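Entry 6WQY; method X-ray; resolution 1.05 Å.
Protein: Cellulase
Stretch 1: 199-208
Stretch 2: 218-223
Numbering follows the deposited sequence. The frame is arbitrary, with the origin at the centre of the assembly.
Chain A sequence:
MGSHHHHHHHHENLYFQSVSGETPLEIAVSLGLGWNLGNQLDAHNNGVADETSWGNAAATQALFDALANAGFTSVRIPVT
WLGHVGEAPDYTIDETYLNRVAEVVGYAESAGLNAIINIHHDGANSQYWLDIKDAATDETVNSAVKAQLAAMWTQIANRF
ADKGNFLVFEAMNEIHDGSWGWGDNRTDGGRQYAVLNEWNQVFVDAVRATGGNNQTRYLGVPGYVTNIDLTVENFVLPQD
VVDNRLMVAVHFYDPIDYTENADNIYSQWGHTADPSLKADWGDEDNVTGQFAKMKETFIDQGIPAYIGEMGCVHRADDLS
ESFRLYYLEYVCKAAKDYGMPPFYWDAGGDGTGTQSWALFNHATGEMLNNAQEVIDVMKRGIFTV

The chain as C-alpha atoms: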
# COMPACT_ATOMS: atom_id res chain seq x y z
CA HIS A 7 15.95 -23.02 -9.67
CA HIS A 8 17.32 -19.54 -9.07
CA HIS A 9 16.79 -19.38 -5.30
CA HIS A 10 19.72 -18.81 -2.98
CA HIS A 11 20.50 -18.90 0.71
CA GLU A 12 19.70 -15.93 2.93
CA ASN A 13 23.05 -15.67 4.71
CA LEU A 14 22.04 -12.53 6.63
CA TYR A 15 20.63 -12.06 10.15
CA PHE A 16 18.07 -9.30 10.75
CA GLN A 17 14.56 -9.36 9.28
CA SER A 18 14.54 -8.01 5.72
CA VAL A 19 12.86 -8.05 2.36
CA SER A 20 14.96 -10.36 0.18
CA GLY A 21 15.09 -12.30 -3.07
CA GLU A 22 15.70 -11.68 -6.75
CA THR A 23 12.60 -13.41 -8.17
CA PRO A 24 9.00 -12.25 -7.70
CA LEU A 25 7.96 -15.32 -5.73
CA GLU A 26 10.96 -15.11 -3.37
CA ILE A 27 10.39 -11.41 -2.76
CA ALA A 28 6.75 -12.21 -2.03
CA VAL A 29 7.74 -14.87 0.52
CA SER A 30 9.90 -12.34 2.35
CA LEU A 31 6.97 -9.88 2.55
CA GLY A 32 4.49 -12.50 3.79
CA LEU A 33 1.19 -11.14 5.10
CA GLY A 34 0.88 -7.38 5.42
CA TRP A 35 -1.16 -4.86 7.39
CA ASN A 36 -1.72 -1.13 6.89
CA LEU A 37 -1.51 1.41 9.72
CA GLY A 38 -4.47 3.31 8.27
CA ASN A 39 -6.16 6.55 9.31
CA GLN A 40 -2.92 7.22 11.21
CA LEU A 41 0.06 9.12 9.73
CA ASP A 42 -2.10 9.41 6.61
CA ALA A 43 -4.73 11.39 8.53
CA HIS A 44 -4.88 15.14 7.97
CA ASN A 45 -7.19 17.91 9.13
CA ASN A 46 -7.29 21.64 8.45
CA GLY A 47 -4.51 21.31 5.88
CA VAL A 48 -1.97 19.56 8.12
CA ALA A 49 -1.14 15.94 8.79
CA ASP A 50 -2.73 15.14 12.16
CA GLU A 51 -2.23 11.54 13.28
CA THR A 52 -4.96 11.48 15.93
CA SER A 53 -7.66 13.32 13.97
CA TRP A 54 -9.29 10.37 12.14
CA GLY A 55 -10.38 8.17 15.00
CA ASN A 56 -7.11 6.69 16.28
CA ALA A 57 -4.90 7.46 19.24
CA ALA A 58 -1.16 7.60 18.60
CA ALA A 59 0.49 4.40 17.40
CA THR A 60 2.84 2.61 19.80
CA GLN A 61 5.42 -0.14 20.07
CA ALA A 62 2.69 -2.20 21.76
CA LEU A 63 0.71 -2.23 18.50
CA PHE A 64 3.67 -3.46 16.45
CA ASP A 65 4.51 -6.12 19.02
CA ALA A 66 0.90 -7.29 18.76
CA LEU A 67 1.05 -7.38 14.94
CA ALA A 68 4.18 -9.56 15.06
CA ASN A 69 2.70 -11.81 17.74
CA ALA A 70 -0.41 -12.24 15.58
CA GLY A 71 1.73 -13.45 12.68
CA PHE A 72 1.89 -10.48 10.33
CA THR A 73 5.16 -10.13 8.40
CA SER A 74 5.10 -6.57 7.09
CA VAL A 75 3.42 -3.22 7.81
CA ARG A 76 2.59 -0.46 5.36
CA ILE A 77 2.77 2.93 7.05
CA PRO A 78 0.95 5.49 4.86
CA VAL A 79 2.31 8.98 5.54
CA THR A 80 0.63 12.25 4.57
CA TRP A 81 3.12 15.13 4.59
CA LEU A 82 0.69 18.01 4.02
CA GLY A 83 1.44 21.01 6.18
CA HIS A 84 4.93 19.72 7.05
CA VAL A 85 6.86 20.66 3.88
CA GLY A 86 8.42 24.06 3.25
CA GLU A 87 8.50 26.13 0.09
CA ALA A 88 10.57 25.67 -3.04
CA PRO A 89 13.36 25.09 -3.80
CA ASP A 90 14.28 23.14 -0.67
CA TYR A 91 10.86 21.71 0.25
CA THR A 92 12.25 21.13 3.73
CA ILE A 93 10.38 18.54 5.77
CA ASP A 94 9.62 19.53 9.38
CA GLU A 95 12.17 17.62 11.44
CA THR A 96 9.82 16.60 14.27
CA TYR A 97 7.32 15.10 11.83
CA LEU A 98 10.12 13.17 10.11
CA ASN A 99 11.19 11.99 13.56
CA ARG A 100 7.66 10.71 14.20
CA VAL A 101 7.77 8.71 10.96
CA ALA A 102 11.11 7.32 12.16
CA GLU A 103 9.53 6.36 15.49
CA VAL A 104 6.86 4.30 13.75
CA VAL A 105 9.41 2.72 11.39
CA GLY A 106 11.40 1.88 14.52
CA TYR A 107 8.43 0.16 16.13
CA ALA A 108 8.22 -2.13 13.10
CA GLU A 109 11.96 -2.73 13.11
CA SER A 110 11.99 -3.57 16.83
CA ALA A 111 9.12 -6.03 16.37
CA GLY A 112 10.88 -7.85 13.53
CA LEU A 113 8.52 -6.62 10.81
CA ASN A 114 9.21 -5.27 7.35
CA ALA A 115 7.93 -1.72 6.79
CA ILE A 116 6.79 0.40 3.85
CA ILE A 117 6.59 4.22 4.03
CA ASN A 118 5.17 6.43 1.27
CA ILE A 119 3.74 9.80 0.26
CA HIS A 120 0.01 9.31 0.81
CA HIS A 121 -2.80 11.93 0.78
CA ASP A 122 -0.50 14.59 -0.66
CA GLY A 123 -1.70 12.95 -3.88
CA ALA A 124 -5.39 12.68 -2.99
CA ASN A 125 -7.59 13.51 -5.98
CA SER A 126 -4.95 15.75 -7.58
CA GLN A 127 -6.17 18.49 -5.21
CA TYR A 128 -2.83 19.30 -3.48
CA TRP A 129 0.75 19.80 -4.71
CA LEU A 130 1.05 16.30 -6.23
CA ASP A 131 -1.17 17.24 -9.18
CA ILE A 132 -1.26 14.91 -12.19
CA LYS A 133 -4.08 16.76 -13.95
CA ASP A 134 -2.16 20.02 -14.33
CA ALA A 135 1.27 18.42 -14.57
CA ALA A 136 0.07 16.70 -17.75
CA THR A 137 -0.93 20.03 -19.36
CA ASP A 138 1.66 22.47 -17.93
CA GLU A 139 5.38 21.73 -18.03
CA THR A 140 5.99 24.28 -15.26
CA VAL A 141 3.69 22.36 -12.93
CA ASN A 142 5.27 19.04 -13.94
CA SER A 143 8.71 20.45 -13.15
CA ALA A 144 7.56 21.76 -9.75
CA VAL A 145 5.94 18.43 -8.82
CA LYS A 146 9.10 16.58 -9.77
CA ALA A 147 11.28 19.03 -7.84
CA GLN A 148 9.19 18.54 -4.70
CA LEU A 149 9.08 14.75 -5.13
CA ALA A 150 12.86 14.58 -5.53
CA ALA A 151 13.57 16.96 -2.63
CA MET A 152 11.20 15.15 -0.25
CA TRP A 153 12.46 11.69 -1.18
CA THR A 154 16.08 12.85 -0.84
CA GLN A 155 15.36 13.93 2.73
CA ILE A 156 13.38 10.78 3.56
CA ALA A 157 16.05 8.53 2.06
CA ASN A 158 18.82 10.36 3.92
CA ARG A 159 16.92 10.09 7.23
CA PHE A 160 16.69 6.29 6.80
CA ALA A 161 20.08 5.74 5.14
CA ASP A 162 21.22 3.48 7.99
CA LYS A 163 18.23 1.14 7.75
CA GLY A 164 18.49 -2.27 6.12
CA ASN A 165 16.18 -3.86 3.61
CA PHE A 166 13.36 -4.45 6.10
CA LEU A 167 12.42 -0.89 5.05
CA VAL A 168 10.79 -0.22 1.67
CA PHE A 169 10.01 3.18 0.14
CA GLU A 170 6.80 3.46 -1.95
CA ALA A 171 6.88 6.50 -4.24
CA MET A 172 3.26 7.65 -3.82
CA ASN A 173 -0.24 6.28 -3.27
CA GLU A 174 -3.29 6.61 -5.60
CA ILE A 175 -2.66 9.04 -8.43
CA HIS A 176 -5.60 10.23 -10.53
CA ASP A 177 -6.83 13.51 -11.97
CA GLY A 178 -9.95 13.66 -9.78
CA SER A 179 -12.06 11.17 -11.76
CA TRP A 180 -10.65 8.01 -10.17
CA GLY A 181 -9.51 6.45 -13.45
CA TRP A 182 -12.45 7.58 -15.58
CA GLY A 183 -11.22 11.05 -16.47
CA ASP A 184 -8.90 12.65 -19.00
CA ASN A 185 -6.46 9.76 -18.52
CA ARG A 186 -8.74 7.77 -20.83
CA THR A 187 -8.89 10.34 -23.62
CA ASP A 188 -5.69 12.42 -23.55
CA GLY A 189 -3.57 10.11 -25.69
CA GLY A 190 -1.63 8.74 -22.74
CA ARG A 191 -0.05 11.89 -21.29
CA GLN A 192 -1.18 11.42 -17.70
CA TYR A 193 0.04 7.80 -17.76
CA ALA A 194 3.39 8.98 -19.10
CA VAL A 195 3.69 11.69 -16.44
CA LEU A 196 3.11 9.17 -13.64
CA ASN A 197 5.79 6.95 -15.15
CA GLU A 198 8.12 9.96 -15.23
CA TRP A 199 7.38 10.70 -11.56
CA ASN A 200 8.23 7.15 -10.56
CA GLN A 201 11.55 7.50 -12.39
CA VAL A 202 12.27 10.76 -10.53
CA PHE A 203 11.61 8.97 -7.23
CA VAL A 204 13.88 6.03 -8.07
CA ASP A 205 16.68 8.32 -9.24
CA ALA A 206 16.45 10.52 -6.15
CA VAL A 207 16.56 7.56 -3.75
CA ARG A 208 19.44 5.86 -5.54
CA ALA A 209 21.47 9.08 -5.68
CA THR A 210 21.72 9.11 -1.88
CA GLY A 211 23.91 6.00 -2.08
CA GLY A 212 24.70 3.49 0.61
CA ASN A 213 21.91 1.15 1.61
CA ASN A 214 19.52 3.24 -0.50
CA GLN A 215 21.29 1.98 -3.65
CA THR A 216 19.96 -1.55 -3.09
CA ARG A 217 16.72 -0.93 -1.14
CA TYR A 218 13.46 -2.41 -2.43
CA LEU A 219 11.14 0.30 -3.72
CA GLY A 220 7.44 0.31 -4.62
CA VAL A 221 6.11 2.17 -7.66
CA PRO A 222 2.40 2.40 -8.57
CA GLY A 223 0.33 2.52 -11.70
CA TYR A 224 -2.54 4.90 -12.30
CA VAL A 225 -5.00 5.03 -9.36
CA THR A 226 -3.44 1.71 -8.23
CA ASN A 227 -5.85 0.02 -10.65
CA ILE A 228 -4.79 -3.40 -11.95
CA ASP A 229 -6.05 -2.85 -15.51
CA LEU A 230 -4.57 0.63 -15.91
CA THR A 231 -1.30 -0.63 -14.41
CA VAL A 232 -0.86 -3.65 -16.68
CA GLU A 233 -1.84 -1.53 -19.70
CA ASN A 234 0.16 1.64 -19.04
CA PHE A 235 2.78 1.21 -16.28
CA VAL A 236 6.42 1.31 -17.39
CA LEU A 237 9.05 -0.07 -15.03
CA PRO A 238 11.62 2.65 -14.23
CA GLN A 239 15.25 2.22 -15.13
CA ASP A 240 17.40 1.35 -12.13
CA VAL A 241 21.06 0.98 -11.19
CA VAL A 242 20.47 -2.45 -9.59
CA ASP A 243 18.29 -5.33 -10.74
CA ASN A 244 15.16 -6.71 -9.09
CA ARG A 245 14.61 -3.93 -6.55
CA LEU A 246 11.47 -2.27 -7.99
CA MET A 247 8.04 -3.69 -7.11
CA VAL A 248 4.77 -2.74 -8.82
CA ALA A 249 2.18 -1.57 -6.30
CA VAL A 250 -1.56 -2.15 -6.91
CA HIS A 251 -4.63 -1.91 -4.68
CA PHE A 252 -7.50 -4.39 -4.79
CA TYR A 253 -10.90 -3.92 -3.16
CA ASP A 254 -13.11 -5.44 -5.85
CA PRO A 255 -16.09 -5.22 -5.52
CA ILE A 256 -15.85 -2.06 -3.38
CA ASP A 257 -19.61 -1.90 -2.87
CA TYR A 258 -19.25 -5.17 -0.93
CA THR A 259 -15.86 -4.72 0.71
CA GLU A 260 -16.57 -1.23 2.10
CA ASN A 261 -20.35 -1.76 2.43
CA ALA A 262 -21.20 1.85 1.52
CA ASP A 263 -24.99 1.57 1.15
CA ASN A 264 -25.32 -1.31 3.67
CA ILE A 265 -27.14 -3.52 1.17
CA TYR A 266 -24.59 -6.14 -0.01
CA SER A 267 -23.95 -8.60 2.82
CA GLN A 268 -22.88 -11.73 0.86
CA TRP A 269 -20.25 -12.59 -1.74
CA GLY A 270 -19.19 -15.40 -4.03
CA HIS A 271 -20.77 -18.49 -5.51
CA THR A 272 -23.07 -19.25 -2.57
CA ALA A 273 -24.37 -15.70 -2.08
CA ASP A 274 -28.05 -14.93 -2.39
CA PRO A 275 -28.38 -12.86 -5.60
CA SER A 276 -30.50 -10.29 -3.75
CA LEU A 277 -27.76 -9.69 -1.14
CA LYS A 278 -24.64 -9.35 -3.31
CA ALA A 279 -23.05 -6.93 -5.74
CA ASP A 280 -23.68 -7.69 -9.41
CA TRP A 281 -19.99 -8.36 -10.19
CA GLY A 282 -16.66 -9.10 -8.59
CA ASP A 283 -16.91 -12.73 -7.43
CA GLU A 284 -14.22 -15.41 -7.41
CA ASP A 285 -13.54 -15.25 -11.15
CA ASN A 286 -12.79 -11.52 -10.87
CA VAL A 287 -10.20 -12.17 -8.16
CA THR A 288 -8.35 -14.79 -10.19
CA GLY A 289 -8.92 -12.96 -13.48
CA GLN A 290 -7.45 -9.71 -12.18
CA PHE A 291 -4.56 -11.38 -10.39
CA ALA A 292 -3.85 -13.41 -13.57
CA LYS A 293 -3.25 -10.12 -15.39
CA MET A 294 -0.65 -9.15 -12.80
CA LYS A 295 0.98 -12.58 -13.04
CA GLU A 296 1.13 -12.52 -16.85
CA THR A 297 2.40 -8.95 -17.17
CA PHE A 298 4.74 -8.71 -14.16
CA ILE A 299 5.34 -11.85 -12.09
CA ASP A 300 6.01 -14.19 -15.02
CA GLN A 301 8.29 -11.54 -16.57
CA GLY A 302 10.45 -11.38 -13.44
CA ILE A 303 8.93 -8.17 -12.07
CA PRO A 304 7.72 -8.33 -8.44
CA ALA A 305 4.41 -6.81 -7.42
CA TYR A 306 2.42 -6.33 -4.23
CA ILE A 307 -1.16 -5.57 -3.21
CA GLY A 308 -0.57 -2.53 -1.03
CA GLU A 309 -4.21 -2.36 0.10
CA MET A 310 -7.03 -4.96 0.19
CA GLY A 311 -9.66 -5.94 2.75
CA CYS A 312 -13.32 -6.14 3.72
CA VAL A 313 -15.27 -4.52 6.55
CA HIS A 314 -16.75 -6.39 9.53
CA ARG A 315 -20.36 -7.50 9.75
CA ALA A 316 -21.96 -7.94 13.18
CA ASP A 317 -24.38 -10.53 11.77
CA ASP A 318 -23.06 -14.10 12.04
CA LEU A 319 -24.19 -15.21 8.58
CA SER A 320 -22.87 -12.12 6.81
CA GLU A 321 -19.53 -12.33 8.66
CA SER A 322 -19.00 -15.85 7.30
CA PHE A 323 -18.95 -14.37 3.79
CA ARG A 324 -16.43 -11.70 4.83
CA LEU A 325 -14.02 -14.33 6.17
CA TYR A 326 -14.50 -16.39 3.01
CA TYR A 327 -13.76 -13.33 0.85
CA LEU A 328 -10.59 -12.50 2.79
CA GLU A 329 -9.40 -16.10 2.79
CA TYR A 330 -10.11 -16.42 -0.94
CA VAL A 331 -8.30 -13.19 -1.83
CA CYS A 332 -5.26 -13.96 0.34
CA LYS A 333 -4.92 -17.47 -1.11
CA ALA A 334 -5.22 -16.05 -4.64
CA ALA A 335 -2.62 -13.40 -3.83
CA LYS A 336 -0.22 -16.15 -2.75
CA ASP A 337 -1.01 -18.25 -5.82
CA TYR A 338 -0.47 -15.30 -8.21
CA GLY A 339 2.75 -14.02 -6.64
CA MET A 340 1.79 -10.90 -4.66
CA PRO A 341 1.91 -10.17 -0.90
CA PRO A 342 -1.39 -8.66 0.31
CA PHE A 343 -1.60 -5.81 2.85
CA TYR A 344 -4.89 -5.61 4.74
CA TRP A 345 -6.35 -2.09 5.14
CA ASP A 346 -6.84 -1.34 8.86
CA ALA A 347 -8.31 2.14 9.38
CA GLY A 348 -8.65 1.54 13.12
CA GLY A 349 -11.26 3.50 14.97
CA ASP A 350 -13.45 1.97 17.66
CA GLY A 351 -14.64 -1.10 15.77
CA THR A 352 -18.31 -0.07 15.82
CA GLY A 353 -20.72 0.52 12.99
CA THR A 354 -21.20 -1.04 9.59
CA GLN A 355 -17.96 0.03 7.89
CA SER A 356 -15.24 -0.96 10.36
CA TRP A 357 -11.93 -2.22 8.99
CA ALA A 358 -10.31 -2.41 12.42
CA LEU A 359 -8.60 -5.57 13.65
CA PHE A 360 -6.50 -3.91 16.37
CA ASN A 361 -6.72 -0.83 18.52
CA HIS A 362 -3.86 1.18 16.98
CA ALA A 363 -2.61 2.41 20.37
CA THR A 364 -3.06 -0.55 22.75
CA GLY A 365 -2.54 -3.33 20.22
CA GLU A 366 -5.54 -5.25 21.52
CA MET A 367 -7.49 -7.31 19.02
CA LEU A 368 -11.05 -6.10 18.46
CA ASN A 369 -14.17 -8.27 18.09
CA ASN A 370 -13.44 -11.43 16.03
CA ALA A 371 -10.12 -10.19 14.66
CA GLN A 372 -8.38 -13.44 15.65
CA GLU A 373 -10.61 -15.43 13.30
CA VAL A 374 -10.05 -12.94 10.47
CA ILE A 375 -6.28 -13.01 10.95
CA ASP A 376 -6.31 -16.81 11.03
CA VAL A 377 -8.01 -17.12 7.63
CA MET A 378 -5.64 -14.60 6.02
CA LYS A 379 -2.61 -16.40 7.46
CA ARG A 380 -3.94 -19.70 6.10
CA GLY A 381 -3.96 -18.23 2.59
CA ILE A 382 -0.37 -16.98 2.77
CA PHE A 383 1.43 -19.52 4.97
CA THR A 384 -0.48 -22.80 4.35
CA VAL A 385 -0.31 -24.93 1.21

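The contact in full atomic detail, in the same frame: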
# COMPACT_ATOMS: atom_id res chain seq x y z
N TRP A 199 7.26 10.44 -12.99
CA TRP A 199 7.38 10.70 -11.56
C TRP A 199 8.02 9.53 -10.84
O TRP A 199 8.86 9.72 -9.95
CB TRP A 199 6.01 10.98 -10.97
CG TRP A 199 5.38 12.28 -11.36
CD1 TRP A 199 5.91 13.27 -12.13
CD2 TRP A 199 4.08 12.72 -10.97
NE1 TRP A 199 5.00 14.31 -12.22
CE2 TRP A 199 3.87 13.99 -11.53
CE3 TRP A 199 3.07 12.15 -10.19
CZ2 TRP A 199 2.68 14.70 -11.33
CZ3 TRP A 199 1.90 12.85 -10.00
CH2 TRP A 199 1.72 14.11 -10.55
N ASN A 200 7.62 8.30 -11.19
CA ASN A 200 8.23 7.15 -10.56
C ASN A 200 9.72 7.10 -10.84
O ASN A 200 10.52 6.72 -9.97
CB ASN A 200 7.54 5.86 -11.00
CG ASN A 200 6.21 5.63 -10.29
OD1 ASN A 200 5.99 6.12 -9.18
ND2 ASN A 200 5.34 4.86 -10.93
N GLN A 201 10.12 7.46 -12.06
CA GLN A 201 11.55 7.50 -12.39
C GLN A 201 12.28 8.55 -11.56
O GLN A 201 13.41 8.32 -11.10
CB GLN A 201 11.74 7.79 -13.88
CG GLN A 201 13.19 7.68 -14.33
CD GLN A 201 13.67 6.25 -14.31
OE1 GLN A 201 13.25 5.44 -15.13
NE2 GLN A 201 14.53 5.91 -13.35
N VAL A 202 11.67 9.72 -11.37
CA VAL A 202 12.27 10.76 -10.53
C VAL A 202 12.49 10.26 -9.11
O VAL A 202 13.55 10.51 -8.51
CB VAL A 202 11.39 12.03 -10.56
CG1 VAL A 202 11.78 13.00 -9.45
CG2 VAL A 202 11.46 12.71 -11.93
N PHE A 203 11.50 9.57 -8.56
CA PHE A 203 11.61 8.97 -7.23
C PHE A 203 12.76 7.98 -7.17
O PHE A 203 13.61 8.06 -6.27
CB PHE A 203 10.28 8.30 -6.88
CG PHE A 203 10.36 7.17 -5.89
CD1 PHE A 203 10.52 7.40 -4.53
CD2 PHE A 203 10.24 5.87 -6.32
CE1 PHE A 203 10.56 6.34 -3.63
CE2 PHE A 203 10.29 4.81 -5.42
CZ PHE A 203 10.43 5.06 -4.07
N VAL A 204 12.80 7.02 -8.10
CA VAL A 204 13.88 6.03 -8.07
C VAL A 204 15.23 6.73 -8.13
O VAL A 204 16.14 6.45 -7.33
CB VAL A 204 13.72 5.01 -9.21
CG1 VAL A 204 14.93 4.09 -9.29
CG2 VAL A 204 12.45 4.19 -9.05
N ASP A 205 15.39 7.66 -9.08
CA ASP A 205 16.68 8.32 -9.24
C ASP A 205 17.08 9.06 -7.97
O ASP A 205 18.25 9.04 -7.57
CB ASP A 205 16.62 9.30 -10.41
CG ASP A 205 16.48 8.62 -11.77
OD1 ASP A 205 16.60 7.39 -11.85
OD2 ASP A 205 16.27 9.34 -12.77
N ALA A 206 16.13 9.74 -7.33
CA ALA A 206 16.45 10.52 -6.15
C ALA A 206 16.88 9.62 -5.00
O ALA A 206 17.82 9.93 -4.27
CB ALA A 206 15.26 11.39 -5.74
N VAL A 207 16.18 8.49 -4.81
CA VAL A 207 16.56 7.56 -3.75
C VAL A 207 17.94 6.98 -4.02
O VAL A 207 18.80 6.96 -3.13
CB VAL A 207 15.49 6.46 -3.60
CG1 VAL A 207 15.98 5.37 -2.63
CG2 VAL A 207 14.16 7.04 -3.13
N ARG A 208 18.16 6.50 -5.24
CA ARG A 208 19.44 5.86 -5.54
C ARG A 208 20.60 6.83 -5.41
O ARG A 208 21.70 6.42 -5.01
CB ARG A 208 19.43 5.24 -6.95
CG ARG A 208 18.39 4.16 -7.17
CD ARG A 208 18.43 3.05 -6.16
NE ARG A 208 17.50 1.98 -6.54
CZ ARG A 208 16.88 1.17 -5.70
NH1 ARG A 208 17.04 1.30 -4.40
NH2 ARG A 208 16.07 0.23 -6.16
N TYR A 218 14.66 -2.14 -1.64
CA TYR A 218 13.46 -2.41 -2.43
C TYR A 218 12.54 -1.20 -2.40
O TYR A 218 12.33 -0.59 -1.34
CB TYR A 218 12.71 -3.64 -1.91
CG TYR A 218 13.47 -4.94 -2.04
CD1 TYR A 218 14.47 -5.28 -1.15
CD2 TYR A 218 13.20 -5.83 -3.08
CE1 TYR A 218 15.17 -6.47 -1.27
CE2 TYR A 218 13.91 -7.01 -3.21
CZ TYR A 218 14.88 -7.33 -2.30
OH TYR A 218 15.60 -8.50 -2.41
N LEU A 219 12.02 -0.84 -3.56
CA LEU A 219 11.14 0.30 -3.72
C LEU A 219 9.84 -0.13 -4.38
O LEU A 219 9.83 -1.03 -5.23
CB LEU A 219 11.79 1.38 -4.59
CG LEU A 219 13.22 1.77 -4.23
CD1 LEU A 219 13.74 2.80 -5.22
CD2 LEU A 219 13.34 2.28 -2.81
N GLY A 220 8.74 0.52 -3.99
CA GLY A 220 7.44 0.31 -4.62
C GLY A 220 7.08 1.48 -5.52
O GLY A 220 7.30 2.64 -5.15
N VAL A 221 6.52 1.17 -6.68
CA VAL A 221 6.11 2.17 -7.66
C VAL A 221 4.72 1.81 -8.19
O VAL A 221 4.51 0.67 -8.62
CB VAL A 221 7.14 2.31 -8.80
CG1 VAL A 221 8.34 3.12 -8.31
CG2 VAL A 221 7.60 0.95 -9.32
N PRO A 222 3.76 2.75 -8.17
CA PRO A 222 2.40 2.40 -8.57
C PRO A 222 2.07 2.74 -10.02
O PRO A 222 2.71 3.57 -10.67
CB PRO A 222 1.55 3.27 -7.63
CG PRO A 222 2.36 4.54 -7.51
CD PRO A 222 3.81 4.04 -7.45
N GLY A 223 1.01 2.10 -10.51
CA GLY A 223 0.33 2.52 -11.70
C GLY A 223 -0.83 3.45 -11.38
O GLY A 223 -1.11 3.77 -10.22

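Helix 199-208 packs against strand 219-222 in nearly antiparallel fashion, with 168° between their N-to-C directions and 9.1 Å between the axes at closest approach. The contact buries 392 Å², counting both sides. Because the two segments run in opposite directions, Asn200 lies near Val221 (6.1 Å between their CA atoms) and Val204, one helical turn on, lies near Leu219 (7.7 Å, CA to CA). The turn between them is closed by the backbone hydrogen bond from Val204 N to Asn200 O (3.0 Å).

The strand presents alternate residues. Leu219 and Val221 direct their CA-to-CB bonds toward the helix, while Gly220 between them has no side chain and a CB there would point away. Leu219 is covered most, losing 107 Å² to the helix. With chi1 at -49° (m) and chi2 at 177° (t), its branched end lies among Phe203, Val204, Val207 and Arg208: CD2 is 4.1 Å from CG1 of Val207, and CD1 is 4.3 Å from CG2 of Val204 and 3.6 Å from CZ of Arg208. Its CB also approaches Phe203 CE2 at 3.8 Å.

Phe203 points toward the strand with chi1 at 155° (t) and chi2 at 77°, which carries CE2 to the strand backbone. Besides Leu219 CB, CE2 approaches Val221 CG1 at 3.9 Å and Gly220 O at 3.7 Å, all three lying oblique to the ring. The ring thus meets the strand at its CE2 corner, close to Leu219, Val221 and the glycine carbonyl.

Val204 and Val207 both adopt chi1 172° (t), a common choice for valine in a helix. The CA-to-CB bond of Val204 points sideways, yet its CG2 still meets Leu219 CD1 and, also at 4.3 Å, CG1 of Val221. These compact apolar side chains make looser contacts with the strand's apolar residues, and Val221, with chi1 at -77°, extends CG1 to both Phe203 and Val204.

Arg208 starts sideways, but its end comes nearer. Chi1 and chi2 are both m (-61° and -53°), folding the chain before chi3 (-173°, t) extends it, and Leu219 CD1 lies over one face of the guanidinium. That apolar contact leaves the nitrogens free for hydrogen bonds made elsewhere in the structure.

Asn200 supplies the hydrogen bond of the interface. It points toward the strand, and chi1 -78° (m) with chi2 -25° brings ND2 to 2.9 Å from Pro222 O, with an N-H...O angle of 146°. The amide also packs on apolar atoms: CG is 3.8 Å from Val221 CB, and OD1 is 3.5 Å from Pro222 CD. This oxygen is buried without a hydrogen-bonding partner in the model. Asparagine has an amide NH2 to donate to the strand carbonyl, and the close backbone approach here lets its short side chain span the gap.

On the helix side turned from the strand, Gln201 and Asp205 point away and bond to each other, Gln201 NE2 donating to Asp205 OD1 at 3.0 Å.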